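Local atomic coordinates of flavin-dependent monooxygenase, oxygenase subunit HsaA (Rhodococcus sp., PDB entry 2RFQ), a protein that hydroxylates the steroid-derived phenol 3-HSA to the catechol 3,4-DHSA with FMNH2 and oxygen, a step in bacterial cholesterol breakdown. Residues S117-M123 with G137-S143; A151-V157 with F166-L170; V184-R188 with R360-G365; I337-F341 with L355-W359. All coordinates share one frame; numbering follows the deposited sequence.

Contact 1: residues S117-M123 with G137-S143; sequences SSSYAPM and GAWAWSS
The indole of Trp-139 carries the backbone of Met-123 over one face. There the CB of Met-123 (modelled as selenomethionine) makes a CH-pi contact, 4.1 Å from the centroid of the five-membered ring and 24° off its normal. At the edge of the ring, near its plane, lies the carbonyl oxygen of Ala-121, while the indole NE1 is hydrogen-bonded to Gly-154 O of strand 150-159. SE of Met-123 lies 3.8 Å from Ala-140 CB, and the bend at chi3 (-92°) turns CE to within 3.3 Å of Ala-140 O. Its backbone is tied as well, Ala-138 N donating to Met-123 O at 3.0 Å. The serines hold the other end. Ser-119 points OG away from its own backbone N (chi1 179°) and gives a 2.7 Å bond to Ala-140 O, in the plane of that carbonyl. Ser-142 OG bonds to Ser-118 O at 2.8 Å, coming from above the carbonyl plane, and sits 3.0 Å from Ser-117 OG. Two waters bridge Ser-118 to Ser-143, one through Ser-118 N and Ser-143 O, the other through Ser-118 O and Ser-143 N. Ser-142 is the centre of an inverse gamma turn. These segments belong to the beta domain of the acyl-CoA dehydrogenase fold, and by similarity Ser-118 to Tyr-120 and Trp-141 to Ser-143 line the FMN site.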
loop_
_atom_site.group_PDB
_atom_site.type_symbol
_atom_site.label_atom_id
_atom_site.label_comp_id
_atom_site.label_asym_id
_atom_site.label_seq_id
_atom_site.Cartn_x
_atom_site.Cartn_y
_atom_site.Cartn_z
ATOM N N SER A 117 -35.859 -2.875 14.721
ATOM C CA SER A 117 -34.407 -2.618 14.809
ATOM C C SER A 117 -33.732 -3.907 15.237
ATOM O O SER A 117 -34.424 -4.905 15.492
ATOM C CB SER A 117 -34.075 -1.442 15.744
ATOM O OG SER A 117 -34.258 -1.770 17.113
ATOM N N SER A 118 -32.403 -3.927 15.291
ATOM C CA SER A 118 -31.757 -5.178 15.701
ATOM C C SER A 118 -30.504 -4.960 16.492
ATOM O O SER A 118 -29.960 -3.855 16.531
ATOM C CB SER A 118 -31.370 -6.004 14.470
ATOM O OG SER A 118 -30.330 -5.323 13.764
ATOM N N SER A 119 -30.035 -6.042 17.102
ATOM C CA SER A 119 -28.659 -6.094 17.577
ATOM C C SER A 119 -28.326 -7.571 17.550
ATOM O O SER A 119 -28.837 -8.330 18.364
ATOM C CB SER A 119 -28.541 -5.507 18.985
ATOM O OG SER A 119 -27.200 -5.586 19.469
ATOM N N TYR A 120 -27.531 -7.989 16.565
ATOM C CA TYR A 120 -27.353 -9.444 16.357
ATOM C C TYR A 120 -26.207 -10.066 17.133
ATOM O O TYR A 120 -26.161 -11.303 17.297
ATOM C CB TYR A 120 -27.212 -9.767 14.867
ATOM C CG TYR A 120 -28.459 -9.551 14.041
ATOM C CD1 TYR A 120 -29.627 -10.289 14.276
ATOM C CD2 TYR A 120 -28.464 -8.619 12.995
ATOM C CE1 TYR A 120 -30.776 -10.082 13.472
ATOM C CE2 TYR A 120 -29.583 -8.411 12.198
ATOM C CZ TYR A 120 -30.750 -9.148 12.447
ATOM O OH TYR A 120 -31.874 -8.974 11.656
ATOM N N ALA A 121 -25.291 -9.232 17.637
ATOM C CA ALA A 121 -24.192 -9.729 18.467
ATOM C C ALA A 121 -24.756 -10.273 19.779
ATOM O O ALA A 121 -25.749 -9.748 20.293
ATOM C CB ALA A 121 -23.203 -8.616 18.762
ATOM N N PRO A 122 -24.140 -11.330 20.336
ATOM C CA PRO A 122 -24.736 -11.888 21.542
ATOM C C PRO A 122 -24.472 -11.011 22.756
ATOM O O PRO A 122 -23.370 -11.032 23.316
ATOM C CB PRO A 122 -24.033 -13.243 21.704
ATOM C CG PRO A 122 -22.717 -13.089 20.991
ATOM C CD PRO A 122 -22.931 -12.064 19.899
HETATM N N MSE A 123 -25.478 -10.235 23.139
HETATM C CA MSE A 123 -25.398 -9.376 24.318
HETATM C C MSE A 123 -26.554 -9.649 25.276
HETATM O O MSE A 123 -26.907 -8.817 26.129
HETATM C CB MSE A 123 -25.298 -7.903 23.894
HETATM C CG MSE A 123 -23.962 -7.626 23.230
HETATM SE SE MSE A 123 -23.732 -5.738 22.754
HETATM C CE MSE A 123 -24.427 -5.806 20.964
ATOM N N GLY A 137 -30.989 -9.172 28.586
ATOM C CA GLY A 137 -29.837 -8.649 27.868
ATOM C C GLY A 137 -29.761 -7.143 27.835
ATOM O O GLY A 137 -30.682 -6.457 28.257
ATOM N N ALA A 138 -28.637 -6.655 27.336
ATOM C CA ALA A 138 -28.441 -5.238 27.072
ATOM C C ALA A 138 -27.703 -5.127 25.737
ATOM O O ALA A 138 -26.460 -5.121 25.665
ATOM C CB ALA A 138 -27.665 -4.572 28.234
ATOM N N TRP A 139 -28.493 -5.038 24.676
ATOM C CA TRP A 139 -27.983 -5.126 23.317
ATOM C C TRP A 139 -27.638 -3.737 22.771
ATOM O O TRP A 139 -28.529 -2.957 22.421
ATOM C CB TRP A 139 -29.025 -5.786 22.413
ATOM C CG TRP A 139 -29.003 -7.277 22.379
ATOM C CD1 TRP A 139 -28.236 -8.062 21.573
ATOM C CD2 TRP A 139 -29.809 -8.167 23.164
ATOM N NE1 TRP A 139 -28.519 -9.400 21.797
ATOM C CE2 TRP A 139 -29.468 -9.489 22.783
ATOM C CE3 TRP A 139 -30.775 -7.975 24.160
ATOM C CZ2 TRP A 139 -30.085 -10.615 23.342
ATOM C CZ3 TRP A 139 -31.389 -9.106 24.733
ATOM C CH2 TRP A 139 -31.034 -10.405 24.313
ATOM N N ALA A 140 -26.338 -3.453 22.705
ATOM C CA ALA A 140 -25.816 -2.174 22.177
ATOM C C ALA A 140 -25.856 -2.116 20.658
ATOM O O ALA A 140 -26.134 -3.114 19.979
ATOM C CB ALA A 140 -24.376 -1.956 22.659
ATOM N N TRP A 141 -25.583 -0.923 20.139
ATOM C CA TRP A 141 -25.407 -0.697 18.711
ATOM C C TRP A 141 -26.661 -1.003 17.877
ATOM O O TRP A 141 -26.544 -1.496 16.740
ATOM C CB TRP A 141 -24.169 -1.453 18.154
ATOM C CG TRP A 141 -22.880 -1.274 18.951
ATOM C CD1 TRP A 141 -22.569 -1.880 20.135
ATOM C CD2 TRP A 141 -21.736 -0.478 18.603
ATOM N NE1 TRP A 141 -21.312 -1.498 20.559
ATOM C CE2 TRP A 141 -20.784 -0.634 19.635
ATOM C CE3 TRP A 141 -21.419 0.343 17.512
ATOM C CZ2 TRP A 141 -19.530 0.007 19.615
ATOM C CZ3 TRP A 141 -20.179 0.975 17.484
ATOM C CH2 TRP A 141 -19.246 0.807 18.539
ATOM N N SER A 142 -27.853 -0.695 18.410
ATOM C CA SER A 142 -29.090 -0.936 17.648
ATOM C C SER A 142 -29.392 0.311 16.825
ATOM O O SER A 142 -30.113 1.197 17.245
ATOM C CB SER A 142 -30.266 -1.310 18.573
ATOM O OG SER A 142 -31.364 -1.773 17.781
ATOM N N SER A 143 -28.803 0.359 15.636
ATOM C CA SER A 143 -28.951 1.515 14.759
ATOM C C SER A 143 -30.402 1.815 14.455
ATOM O O SER A 143 -31.171 0.924 14.059
ATOM C CB SER A 143 -28.204 1.298 13.440
ATOM O OG SER A 143 -26.823 1.096 13.699
HETATM O O HOH W 1 -31.060 -1.767 13.920
HETATM O O HOH W 2 -28.279 -2.328 14.225
#

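Contact 2: residues A151-V157 with F166-L170; sequences AVLGGPV and FVSFL
Phe-166 lays its ring flat on the backbone of Gly-155 in the neighbouring strand. Its CG is turned away from its own backbone N (chi1 -164°), which swings the ring across to the partner strand, where Gly-155 CA sits 4.1 Å from the ring centroid in a CH-pi contact over the face. Phe-169 projects from the other side of the sheet and is turned differently: it presents an edge to Pro-156 O, which lies near its plane 3.8 Å from CZ, while Val-167 CG2 from its own strand rests over one face. Beside it, Val-157 and Val-167 cross at about a right angle, with CG2 to CG2 at 3.8 Å. On the Phe-166 side, Val-152 CG1 meets Leu-170 CD1 at a slant, also at 3.8 Å. Between these two layers runs an antiparallel hairpin of strands 150-159 and 162-172. Leu-153 and Phe-169 form one hydrogen-bonded pair, the straighter bond running from Phe-169 N to Leu-153 O (2.8 Å, 172°). Gly-155 and Val-167 form the next, with Gly-155 N to Val-167 O at 3.0 Å and Val-167 N to Gly-155 O at 2.9 Å. The four hydrogen bonds that join the two segments are thus all between main chains, the valine and leucine side chains meet as apolar surfaces, and the two phenyl rings lie against the partner's backbone.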
loop_
_atom_site.group_PDB
_atom_site.type_symbol
_atom_site.label_atom_id
_atom_site.label_comp_id
_atom_site.label_asym_id
_atom_site.label_seq_id
_atom_site.Cartn_x
_atom_site.Cartn_y
_atom_site.Cartn_z
ATOM N N ALA A 151 -37.781 -5.195 18.121
ATOM C CA ALA A 151 -36.357 -5.475 17.880
ATOM C C ALA A 151 -36.159 -6.952 17.682
ATOM O O ALA A 151 -36.885 -7.761 18.270
ATOM C CB ALA A 151 -35.500 -4.990 19.044
ATOM N N VAL A 152 -35.197 -7.306 16.830
ATOM C CA VAL A 152 -34.724 -8.688 16.771
ATOM C C VAL A 152 -33.316 -8.727 17.341
ATOM O O VAL A 152 -32.419 -7.957 16.942
ATOM C CB VAL A 152 -34.787 -9.291 15.351
ATOM C CG1 VAL A 152 -36.235 -9.567 14.960
ATOM C CG2 VAL A 152 -34.100 -8.380 14.322
ATOM N N LEU A 153 -33.158 -9.588 18.340
ATOM C CA LEU A 153 -32.006 -9.548 19.222
ATOM C C LEU A 153 -31.319 -10.896 19.221
ATOM O O LEU A 153 -31.951 -11.911 19.521
ATOM C CB LEU A 153 -32.461 -9.151 20.639
ATOM C CG LEU A 153 -33.149 -7.768 20.707
ATOM C CD1 LEU A 153 -33.743 -7.535 22.088
ATOM C CD2 LEU A 153 -32.175 -6.674 20.342
ATOM N N GLY A 154 -30.036 -10.906 18.842
ATOM C CA GLY A 154 -29.297 -12.170 18.663
ATOM C C GLY A 154 -28.736 -12.694 19.977
ATOM O O GLY A 154 -28.191 -11.945 20.794
ATOM N N GLY A 155 -28.867 -13.993 20.207
ATOM C CA GLY A 155 -28.259 -14.551 21.399
ATOM C C GLY A 155 -28.441 -16.044 21.480
ATOM O O GLY A 155 -29.190 -16.624 20.679
ATOM N N PRO A 156 -27.752 -16.669 22.444
ATOM C CA PRO A 156 -27.942 -18.094 22.642
ATOM C C PRO A 156 -29.231 -18.408 23.389
ATOM O O PRO A 156 -29.740 -17.593 24.183
ATOM C CB PRO A 156 -26.734 -18.486 23.500
ATOM C CG PRO A 156 -26.510 -17.274 24.357
ATOM C CD PRO A 156 -26.799 -16.099 23.416
ATOM N N VAL A 157 -29.756 -19.602 23.116
ATOM C CA VAL A 157 -30.785 -20.234 23.934
ATOM C C VAL A 157 -30.086 -21.043 25.019
ATOM O O VAL A 157 -29.147 -21.792 24.729
ATOM C CB VAL A 157 -31.679 -21.175 23.080
ATOM C CG1 VAL A 157 -32.499 -22.153 23.969
ATOM C CG2 VAL A 157 -32.582 -20.372 22.184
ATOM N N PHE A 166 -28.288 -20.689 18.459
ATOM C CA PHE A 166 -28.123 -19.240 18.370
ATOM C C PHE A 166 -29.251 -18.716 17.530
ATOM O O PHE A 166 -29.439 -19.152 16.393
ATOM C CB PHE A 166 -26.789 -18.847 17.767
ATOM C CG PHE A 166 -26.440 -17.402 18.005
ATOM C CD1 PHE A 166 -25.606 -17.045 19.066
ATOM C CD2 PHE A 166 -26.971 -16.399 17.196
ATOM C CE1 PHE A 166 -25.295 -15.700 19.308
ATOM C CE2 PHE A 166 -26.669 -15.056 17.420
ATOM C CZ PHE A 166 -25.828 -14.704 18.487
ATOM N N VAL A 167 -30.007 -17.778 18.097
ATOM C CA VAL A 167 -31.298 -17.390 17.533
ATOM C C VAL A 167 -31.449 -15.870 17.539
ATOM O O VAL A 167 -30.615 -15.158 18.113
ATOM C CB VAL A 167 -32.446 -17.989 18.388
ATOM C CG1 VAL A 167 -32.341 -19.510 18.468
ATOM C CG2 VAL A 167 -32.417 -17.393 19.796
ATOM N N SER A 168 -32.516 -15.390 16.909
ATOM C CA SER A 168 -32.976 -14.023 17.122
ATOM C C SER A 168 -34.289 -14.044 17.883
ATOM O O SER A 168 -35.221 -14.762 17.507
ATOM C CB SER A 168 -33.185 -13.287 15.790
ATOM O OG SER A 168 -31.949 -13.136 15.105
ATOM N N PHE A 169 -34.352 -13.248 18.946
ATOM C CA PHE A 169 -35.585 -13.061 19.703
ATOM C C PHE A 169 -36.287 -11.818 19.191
ATOM O O PHE A 169 -35.708 -10.719 19.197
ATOM C CB PHE A 169 -35.262 -12.881 21.189
ATOM C CG PHE A 169 -34.458 -14.012 21.779
ATOM C CD1 PHE A 169 -35.081 -15.202 22.174
ATOM C CD2 PHE A 169 -33.082 -13.887 21.939
ATOM C CE1 PHE A 169 -34.319 -16.237 22.704
ATOM C CE2 PHE A 169 -32.314 -14.931 22.492
ATOM C CZ PHE A 169 -32.933 -16.094 22.874
ATOM N N LEU A 170 -37.542 -11.974 18.765
ATOM C CA LEU A 170 -38.344 -10.836 18.301
ATOM C C LEU A 170 -39.153 -10.311 19.496
ATOM O O LEU A 170 -39.969 -11.046 20.067
ATOM C CB LEU A 170 -39.306 -11.272 17.171
ATOM C CG LEU A 170 -40.384 -10.272 16.704
ATOM C CD1 LEU A 170 -39.794 -9.034 16.016
ATOM C CD2 LEU A 170 -41.397 -11.007 15.762
#

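Contact 3: residues V184-R188 with R360-G365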
loop_
_atom_site.group_PDB
_atom_site.type_symbol
_atom_site.label_atom_id
_atom_site.label_comp_id
_atom_site.label_asym_id
_atom_site.label_seq_id
_atom_site.Cartn_x
_atom_site.Cartn_y
_atom_site.Cartn_z
ATOM N N VAL A 184 -19.994 8.721 19.843
ATOM C CA VAL A 184 -18.917 8.180 18.995
ATOM C C VAL A 184 -18.393 9.177 17.965
ATOM O O VAL A 184 -19.011 10.217 17.703
ATOM C CB VAL A 184 -19.393 6.909 18.265
ATOM C CG1 VAL A 184 -19.610 5.776 19.273
ATOM C CG2 VAL A 184 -20.668 7.205 17.521
ATOM N N VAL A 185 -17.256 8.841 17.356
ATOM C CA VAL A 185 -16.560 9.785 16.460
ATOM C C VAL A 185 -17.179 9.859 15.039
ATOM O O VAL A 185 -16.980 10.823 14.299
ATOM C CB VAL A 185 -15.052 9.413 16.365
ATOM C CG1 VAL A 185 -14.878 8.062 15.632
ATOM C CG2 VAL A 185 -14.195 10.535 15.697
ATOM N N GLY A 186 -17.918 8.828 14.671
ATOM C CA GLY A 186 -18.620 8.807 13.365
ATOM C C GLY A 186 -19.913 8.021 13.438
ATOM O O GLY A 186 -20.182 7.309 14.420
ATOM N N LEU A 187 -20.707 8.115 12.367
ATOM C CA LEU A 187 -22.080 7.562 12.363
ATOM C C LEU A 187 -22.864 8.071 13.582
ATOM O O LEU A 187 -23.744 7.389 14.117
ATOM C CB LEU A 187 -22.088 6.012 12.305
ATOM C CG LEU A 187 -21.682 5.434 10.934
ATOM C CD1 LEU A 187 -21.641 3.875 11.059
ATOM C CD2 LEU A 187 -22.667 5.907 9.833
ATOM N N ARG A 188 -22.570 9.303 13.985
ATOM C CA ARG A 188 -23.239 9.915 15.150
ATOM C C ARG A 188 -24.761 9.951 14.957
ATOM O O ARG A 188 -25.536 9.681 15.889
ATOM C CB ARG A 188 -22.706 11.328 15.376
ATOM C CG ARG A 188 -21.283 11.293 15.848
ATOM C CD ARG A 188 -20.678 12.703 15.930
ATOM N NE ARG A 188 -19.410 12.663 16.638
ATOM C CZ ARG A 188 -18.492 13.626 16.603
ATOM N NH1 ARG A 188 -18.671 14.715 15.838
ATOM N NH2 ARG A 188 -17.386 13.496 17.335
ATOM N N ARG A 360 -15.282 10.222 8.661
ATOM C CA ARG A 360 -15.529 9.682 10.007
ATOM C C ARG A 360 -16.576 8.594 9.995
ATOM O O ARG A 360 -16.441 7.558 10.676
ATOM C CB ARG A 360 -15.954 10.800 10.945
ATOM C CG ARG A 360 -14.767 11.732 11.284
ATOM C CD ARG A 360 -15.202 12.844 12.248
ATOM N NE ARG A 360 -16.125 13.800 11.623
ATOM C CZ ARG A 360 -17.446 13.832 11.805
ATOM N NH1 ARG A 360 -18.060 12.947 12.597
ATOM N NH2 ARG A 360 -18.170 14.748 11.180
ATOM N N ASP A 361 -17.623 8.821 9.202
ATOM C CA ASP A 361 -18.723 7.846 9.103
ATOM C C ASP A 361 -18.265 6.468 8.588
ATOM O O ASP A 361 -18.675 5.426 9.129
ATOM C CB ASP A 361 -19.827 8.406 8.208
ATOM C CG ASP A 361 -20.667 9.485 8.893
ATOM O OD1 ASP A 361 -20.502 9.760 10.102
ATOM O OD2 ASP A 361 -21.501 10.113 8.189
ATOM N N ALA A 362 -17.447 6.476 7.531
ATOM C CA ALA A 362 -16.949 5.212 6.933
ATOM C C ALA A 362 -16.050 4.498 7.924
ATOM O O ALA A 362 -16.140 3.277 8.096
ATOM C CB ALA A 362 -16.217 5.483 5.604
ATOM N N HIS A 363 -15.203 5.259 8.626
ATOM C CA HIS A 363 -14.318 4.620 9.599
ATOM C C HIS A 363 -15.083 4.056 10.787
ATOM O O HIS A 363 -14.680 3.048 11.399
ATOM C CB HIS A 363 -13.208 5.583 10.023
ATOM C CG HIS A 363 -12.119 5.684 9.018
ATOM N ND1 HIS A 363 -11.065 4.788 8.970
ATOM C CD2 HIS A 363 -11.950 6.528 7.972
ATOM C CE1 HIS A 363 -10.275 5.101 7.955
ATOM N NE2 HIS A 363 -10.794 6.146 7.328
ATOM N N ALA A 364 -16.247 4.642 11.073
ATOM C CA ALA A 364 -17.067 4.112 12.142
ATOM C C ALA A 364 -17.755 2.839 11.672
ATOM O O ALA A 364 -17.793 1.843 12.410
ATOM C CB ALA A 364 -18.085 5.137 12.623
ATOM N N GLY A 365 -18.287 2.857 10.449
ATOM C CA GLY A 365 -18.983 1.675 9.896
ATOM C C GLY A 365 -18.026 0.483 9.819
ATOM O O GLY A 365 -18.426 -0.675 9.954
HETATM O O HOH W 3 -21.070 11.186 12.358
#
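Gly-186 lets the loop press directly on the helix: its CA comes within 4.4 Å of Asp-361 CA, and Ala-364 CB packs on the carbonyl carbon of Gly-186 at 3.5 Å. Leu-187 extends this close-fitting zone along the helix, its CD1 reaching Gly-365 N at 3.6 Å and its CG lying 4.0 Å from Ala-364 CB. Two bonds pin the loop. Leu-187 N donates to Asp-361 OD1 at 2.8 Å, meeting the oxygen from above the carboxylate plane, and Arg-360, bent at chi3 (-68°), brings NH1 edge-on to Val-185 O at 2.9 Å. This is where a loop between strands 177-179 and 193-198 of the beta domain docks on helix 354-365 of the C-terminal helical domain of the acyl-CoA dehydrogenase fold. Around Arg-188 the fit is looser. A water links Arg-188 N to Asp-361 OD1, and the partly exposed Arg-188 guanidinium has Arg-360 NH1 over one face, with the two NH1 atoms 3.7 Å apart. That approach of like charges is probably eased by the salt bridge from Arg-360 NH1 to Glu-31. Arg-188 NE is anchored within the loop on Val-184 O at 2.7 Å, and Arg-188 NH2 makes a weak hydrogen bond to Asn-351 OD1 of the second subunit.

Contact 4: residues I337-F341 with L355-W359; sequences IDKLF and LQRFW. With 1PS (3-pyridinium-1-ylpropane-1-sulfonate), chain E.
Aromatic stacking dominates where Phe-341 lies over the indole of Trp-359. The two form an offset stack, the phenyl centroid 4.1 Å from that of the six-membered indole ring and the planes 24° apart, with Phe-341 CE2 coming down over the middle of the indole. Each side chain leaves its helix with CG opposite the backbone N (chi1 175° for Phe-341, 178° for Trp-359), which sends both rings out on the same side of the helix pair. Trp-359 also stacks with Trp-359 of the second subunit, so the indole takes part in the subunit interface. Aliphatic contacts flank the rings: Ile-337 CG2 reaches Trp-359 CA at 3.6 Å, Leu-355 CD2 sits 3.8 Å from Phe-341 CA, and Gln-356 CB approaches Phe-341 CE1 at 3.9 Å. The segments 337-341 and 355-359 run roughly antiparallel, their axes 9.8 Å apart at closest approach, on successive helices 316-344 and 354-365 of the C-terminal acyl-CoA dehydrogenase domain. Polar contacts gather at the two ends. Asp-338 OD1 lies at the edge of the indole, 3.1 Å from Trp-359 NE1, and is hydrogen-bonded to His-363 one turn further along the Trp-359 helix. At the start of that helix, Leu-355 N donates to sulfonate oxygen O3 of the bound 1PS at 3.0 Å, and the positive helix end would be expected to favour this anion.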
loop_
_atom_site.group_PDB
_atom_site.type_symbol
_atom_site.label_atom_id
_atom_site.label_comp_id
_atom_site.label_asym_id
_atom_site.label_seq_id
_atom_site.Cartn_x
_atom_site.Cartn_y
_atom_site.Cartn_z
ATOM N N ILE A 337 -12.029 6.935 0.217
ATOM C CA ILE A 337 -12.419 8.158 0.956
ATOM C C ILE A 337 -11.152 8.773 1.573
ATOM O O ILE A 337 -10.941 10.007 1.535
ATOM C CB ILE A 337 -13.458 7.856 2.060
ATOM C CG1 ILE A 337 -14.770 7.430 1.398
ATOM C CG2 ILE A 337 -13.691 9.116 2.930
ATOM C CD1 ILE A 337 -15.710 6.760 2.343
ATOM N N ASP A 338 -10.299 7.917 2.134
ATOM C CA ASP A 338 -9.049 8.394 2.732
ATOM C C ASP A 338 -8.211 9.180 1.716
ATOM O O ASP A 338 -7.693 10.277 2.045
ATOM C CB ASP A 338 -8.240 7.229 3.306
ATOM C CG ASP A 338 -8.823 6.709 4.613
ATOM O OD1 ASP A 338 -9.823 7.281 5.093
ATOM O OD2 ASP A 338 -8.291 5.727 5.166
ATOM N N LYS A 339 -8.091 8.641 0.494
ATOM C CA LYS A 339 -7.325 9.295 -0.556
ATOM C C LYS A 339 -7.910 10.673 -0.834
ATOM O O LYS A 339 -7.162 11.649 -0.974
ATOM C CB LYS A 339 -7.326 8.479 -1.864
ATOM C CG LYS A 339 -6.539 7.195 -1.833
ATOM C CD LYS A 339 -6.620 6.510 -3.221
ATOM C CE LYS A 339 -5.806 5.217 -3.276
ATOM N NZ LYS A 339 -6.185 4.212 -2.200
ATOM N N LEU A 340 -9.242 10.749 -0.918
ATOM C CA LEU A 340 -9.903 12.016 -1.288
ATOM C C LEU A 340 -9.757 13.043 -0.163
ATOM O O LEU A 340 -9.446 14.230 -0.416
ATOM C CB LEU A 340 -11.384 11.810 -1.622
ATOM C CG LEU A 340 -11.616 10.840 -2.785
ATOM C CD1 LEU A 340 -13.100 10.468 -2.923
ATOM C CD2 LEU A 340 -11.105 11.459 -4.061
ATOM N N PHE A 341 -9.973 12.592 1.069
ATOM C CA PHE A 341 -9.896 13.489 2.223
ATOM C C PHE A 341 -8.467 14.039 2.335
ATOM O O PHE A 341 -8.258 15.250 2.530
ATOM C CB PHE A 341 -10.325 12.705 3.477
ATOM C CG PHE A 341 -10.193 13.469 4.765
ATOM C CD1 PHE A 341 -10.893 14.640 4.975
ATOM C CD2 PHE A 341 -9.349 12.998 5.774
ATOM C CE1 PHE A 341 -10.772 15.345 6.196
ATOM C CE2 PHE A 341 -9.224 13.697 6.997
ATOM C CZ PHE A 341 -9.934 14.879 7.192
ATOM N N LEU A 355 -17.146 16.117 3.322
ATOM C CA LEU A 355 -16.133 15.084 3.094
ATOM C C LEU A 355 -15.576 14.525 4.413
ATOM O O LEU A 355 -15.409 13.274 4.544
ATOM C CB LEU A 355 -15.042 15.590 2.167
ATOM C CG LEU A 355 -13.874 14.671 1.847
ATOM C CD1 LEU A 355 -14.330 13.374 1.152
ATOM C CD2 LEU A 355 -12.884 15.427 0.929
ATOM N N GLN A 356 -15.275 15.405 5.380
ATOM C CA GLN A 356 -14.781 14.931 6.685
ATOM C C GLN A 356 -15.845 14.067 7.386
ATOM O O GLN A 356 -15.500 13.162 8.152
ATOM C CB GLN A 356 -14.306 16.069 7.592
ATOM C CG GLN A 356 -15.336 17.167 7.816
ATOM C CD GLN A 356 -16.269 16.899 9.009
ATOM O OE1 GLN A 356 -15.853 16.338 10.025
ATOM N NE2 GLN A 356 -17.531 17.365 8.905
ATOM N N ARG A 357 -17.125 14.373 7.140
ATOM C CA ARG A 357 -18.211 13.552 7.713
ATOM C C ARG A 357 -18.239 12.150 7.107
ATOM O O ARG A 357 -18.340 11.167 7.844
ATOM C CB ARG A 357 -19.567 14.239 7.547
ATOM C CG ARG A 357 -20.621 13.635 8.473
ATOM C CD ARG A 357 -21.974 14.224 8.188
ATOM N NE ARG A 357 -21.991 15.653 8.481
ATOM C CZ ARG A 357 -22.083 16.614 7.568
ATOM N NH1 ARG A 357 -22.191 16.315 6.279
ATOM N NH2 ARG A 357 -22.092 17.888 7.960
ATOM N N PHE A 358 -18.179 12.044 5.770
ATOM C CA PHE A 358 -18.134 10.725 5.136
ATOM C C PHE A 358 -16.927 9.945 5.628
ATOM O O PHE A 358 -16.998 8.730 5.814
ATOM C CB PHE A 358 -18.049 10.885 3.628
ATOM C CG PHE A 358 -19.363 11.292 2.970
ATOM C CD1 PHE A 358 -20.524 10.504 3.112
ATOM C CD2 PHE A 358 -19.414 12.429 2.158
ATOM C CE1 PHE A 358 -21.718 10.865 2.460
ATOM C CE2 PHE A 358 -20.606 12.819 1.521
ATOM C CZ PHE A 358 -21.758 12.017 1.659
ATOM N N TRP A 359 -15.819 10.661 5.842
ATOM C CA TRP A 359 -14.568 10.046 6.328
ATOM C C TRP A 359 -14.781 9.431 7.708
ATOM O O TRP A 359 -14.533 8.243 7.902
ATOM C CB TRP A 359 -13.447 11.120 6.312
ATOM C CG TRP A 359 -12.108 10.683 6.816
ATOM C CD1 TRP A 359 -11.260 9.743 6.266
ATOM C CD2 TRP A 359 -11.465 11.172 7.988
ATOM N NE1 TRP A 359 -10.112 9.629 7.039
ATOM C CE2 TRP A 359 -10.214 10.494 8.099
ATOM C CE3 TRP A 359 -11.818 12.120 8.958
ATOM C CZ2 TRP A 359 -9.302 10.768 9.141
ATOM C CZ3 TRP A 359 -10.911 12.384 10.005
ATOM C CH2 TRP A 359 -9.693 11.699 10.092
HETATM N N1 1PS E . -15.434 23.416 2.207
HETATM C C1 1PS E . -14.794 23.899 3.299
HETATM C C2 1PS E . -15.322 24.972 4.020
HETATM C C3 1PS E . -16.591 23.962 1.780
HETATM C C4 1PS E . -17.162 25.043 2.461
HETATM C C5 1PS E . -16.520 25.548 3.596
HETATM C C6 1PS E . -14.862 22.285 1.452
HETATM C C7 1PS E . -14.948 20.974 2.235
HETATM C C8 1PS E . -14.513 19.786 1.377
HETATM S S1 1PS E . -15.800 19.088 0.551
HETATM O O1 1PS E . -15.168 18.146 -0.411
HETATM O O2 1PS E . -16.585 20.099 -0.208
HETATM O O3 1PS E . -16.720 18.450 1.544
HETATM O O HOH W 4 -7.572 7.402 7.618
#

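Overall arrangement
Contacts 1 and 2 share the mixed sheet of the beta domain: their centres are about 9 Å apart and they touch, since strands 116-119 and 150-159 are neighbours in it. Contacts 3 and 4 are joined through helix 354-365, with centres about 11 Å apart and Ala-362 packed on Ile-337. Along the chain contact 1 comes first, then contact 2; contact 4 falls in sequence between the two segments of contact 3. Contact 3, about 18 Å centre to centre from contact 1, ties a beta-domain loop to the helical domain, whereas contacts 2 and 4 lie about 35 Å apart, centre to centre, on opposite sides of the chain's centre. Contact 1 holds residues of the probable FMN site; contacts 1, 3 and 4 all touch the second subunit.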